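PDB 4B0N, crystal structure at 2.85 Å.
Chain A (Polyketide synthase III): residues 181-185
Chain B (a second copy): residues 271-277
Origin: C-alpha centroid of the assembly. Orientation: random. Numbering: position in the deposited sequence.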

# COMPACT_ATOMS: atom_id res chain seq x y z
N THR A 181 0.03 18.89 -9.13
CA THR A 181 1.40 19.35 -8.88
C THR A 181 2.35 18.16 -8.80
O THR A 181 2.05 17.17 -8.12
N ARG A 182 3.48 18.25 -9.49
CA ARG A 182 4.38 17.11 -9.64
C ARG A 182 5.18 16.77 -8.38
O ARG A 182 5.95 15.80 -8.37
N SER A 183 5.00 17.57 -7.33
CA SER A 183 5.64 17.32 -6.04
C SER A 183 4.69 16.64 -5.05
O SER A 183 4.98 16.58 -3.85
N VAL A 184 3.58 16.11 -5.56
CA VAL A 184 2.54 15.51 -4.71
C VAL A 184 3.04 14.26 -3.97
O VAL A 184 3.69 13.39 -4.54
N ASP A 185 2.75 14.23 -2.67
CA ASP A 185 3.04 13.09 -1.80
C ASP A 185 2.09 11.95 -2.18
O ASP A 185 0.89 12.04 -1.94
N HIS B 271 10.55 15.32 -0.10
CA HIS B 271 10.33 15.84 -1.45
C HIS B 271 10.11 14.78 -2.48
O HIS B 271 10.65 13.67 -2.39
N ALA B 272 9.31 15.12 -3.49
CA ALA B 272 9.06 14.24 -4.62
C ALA B 272 9.01 15.03 -5.91
O ALA B 272 8.70 16.22 -5.91
N TRP B 273 9.35 14.37 -7.02
CA TRP B 273 9.13 14.95 -8.34
C TRP B 273 8.89 13.91 -9.39
O TRP B 273 9.77 13.10 -9.68
N LEU B 274 7.69 13.93 -9.96
CA LEU B 274 7.35 13.04 -11.06
C LEU B 274 7.99 13.58 -12.34
O LEU B 274 7.54 14.57 -12.91
N MET B 275 9.07 12.92 -12.77
CA MET B 275 9.85 13.36 -13.93
C MET B 275 9.05 13.19 -15.22
O MET B 275 8.53 12.12 -15.50
N GLU B 276 8.96 14.27 -16.00
CA GLU B 276 8.19 14.28 -17.24
C GLU B 276 8.89 13.50 -18.36
O GLU B 276 10.10 13.63 -18.56
N GLY B 277 8.11 12.70 -19.09
CA GLY B 277 8.61 11.94 -20.24
C GLY B 277 9.45 10.72 -19.88
O GLY B 277 10.26 10.26 -20.68

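Arg A182 makes the largest single contribution to this contact: the other stretch covers 156 Å² of it, out of 398 Å² buried on both sides together, and it engages Leu B274 from two ends, by backbone and by guanidinium. Leu B274 N donates to Arg A182 O (3.0 Å, N-H...O angle 162°), and Arg A182 NH1 donates to Leu B274 O (2.9 Å, 164°). Both angles are close to linear, so the strand residue has its amide and its carbonyl satisfied by the same arginine.

That reach depends on the side chain's path. The CA-to-CB bond of Arg A182 points toward chain B; chi1 is m, chi2 lies between wells at -145°, and chi3 is t. Leu B274 CD1 lies over one face of the guanidinium and Glu B276 CG over the opposite face. The charges of Arg A182 and Glu B276 are close without forming a salt bridge: NH2 to OE2 is 4.4 Å, and the oxygen sits well out of the guanidinium plane, so no N-H points at it.

Nearer the backbone, Arg A182 CB stands 3.5 Å from the centroid of the six-membered ring of Trp B273, 6° off the ring normal, a CH-pi contact over the face. Trp B273 leaves its backbone pointing away, yet with chi1 t and chi2 -103° its indole comes back to the arginine. Ser A183, chi1 p and directed sideways, brings CB to 4.1 Å from Trp B273 CE3.

Ala B272 points toward chain A, its CB 4.1 Å from Val A184 O, whereas the CA-to-CB bond of Val A184 points away and its side chain comes no nearer than 6.5 Å to any atom of the chain B stretch. Two CA-H...O contacts supplement the hydrogen bonds: Trp B273 CA to Arg A182 O and Ser A183 CA to Ala B272 O, each 3.3 Å.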

# COMPACT_ATOMS: atom_id res chain seq x y z
CB THR A 181 1.51 20.23 -7.61
OG1 THR A 181 2.89 20.49 -7.32
CG2 THR A 181 0.86 19.55 -6.40
CB ARG A 182 5.30 17.31 -10.85
CG ARG A 182 4.54 17.49 -12.15
CD ARG A 182 5.29 16.86 -13.31
NE ARG A 182 4.38 16.53 -14.41
CZ ARG A 182 4.55 15.51 -15.24
NH1 ARG A 182 5.58 14.69 -15.09
NH2 ARG A 182 3.68 15.30 -16.21
CB SER A 183 6.16 18.64 -5.46
OG SER A 183 5.13 19.35 -4.80
CB VAL A 184 1.22 15.25 -5.50
CG1 VAL A 184 1.45 14.35 -6.70
CG2 VAL A 184 0.14 14.65 -4.60
CB ASP A 185 2.86 13.52 -0.34
CG ASP A 185 3.08 12.39 0.67
OD1 ASP A 185 3.02 11.20 0.29
OD2 ASP A 185 3.32 12.70 1.85
CB HIS B 271 11.49 16.73 -1.87
CG HIS B 271 11.16 17.69 -2.98
ND1 HIS B 271 10.49 18.84 -2.76
CD2 HIS B 271 11.43 17.65 -4.34
CE1 HIS B 271 10.34 19.50 -3.93
NE2 HIS B 271 10.91 18.76 -4.90
CB ALA B 272 7.76 13.48 -4.41
CB TRP B 273 10.28 15.85 -8.76
CG TRP B 273 9.92 16.72 -9.94
CD1 TRP B 273 10.29 16.54 -11.27
CD2 TRP B 273 9.05 17.90 -9.94
NE1 TRP B 273 9.75 17.52 -12.07
CE2 TRP B 273 8.99 18.36 -11.33
CE3 TRP B 273 8.34 18.60 -8.96
CZ2 TRP B 273 8.25 19.48 -11.70
CZ3 TRP B 273 7.61 19.72 -9.35
CH2 TRP B 273 7.56 20.15 -10.68
CB LEU B 274 5.83 12.97 -11.23
CG LEU B 274 5.12 11.65 -11.58
CD1 LEU B 274 3.88 11.95 -12.40
CD2 LEU B 274 6.01 10.66 -12.32
CB MET B 275 11.16 12.58 -14.03
CG MET B 275 12.04 12.62 -12.78
SD MET B 275 13.36 11.40 -12.84
CE MET B 275 14.30 11.83 -11.38
CB GLU B 276 7.91 15.72 -17.67
CG GLU B 276 6.96 15.86 -18.86
CD GLU B 276 6.53 17.30 -19.12
OE1 GLU B 276 7.31 18.23 -18.82
OE2 GLU B 276 5.41 17.49 -19.64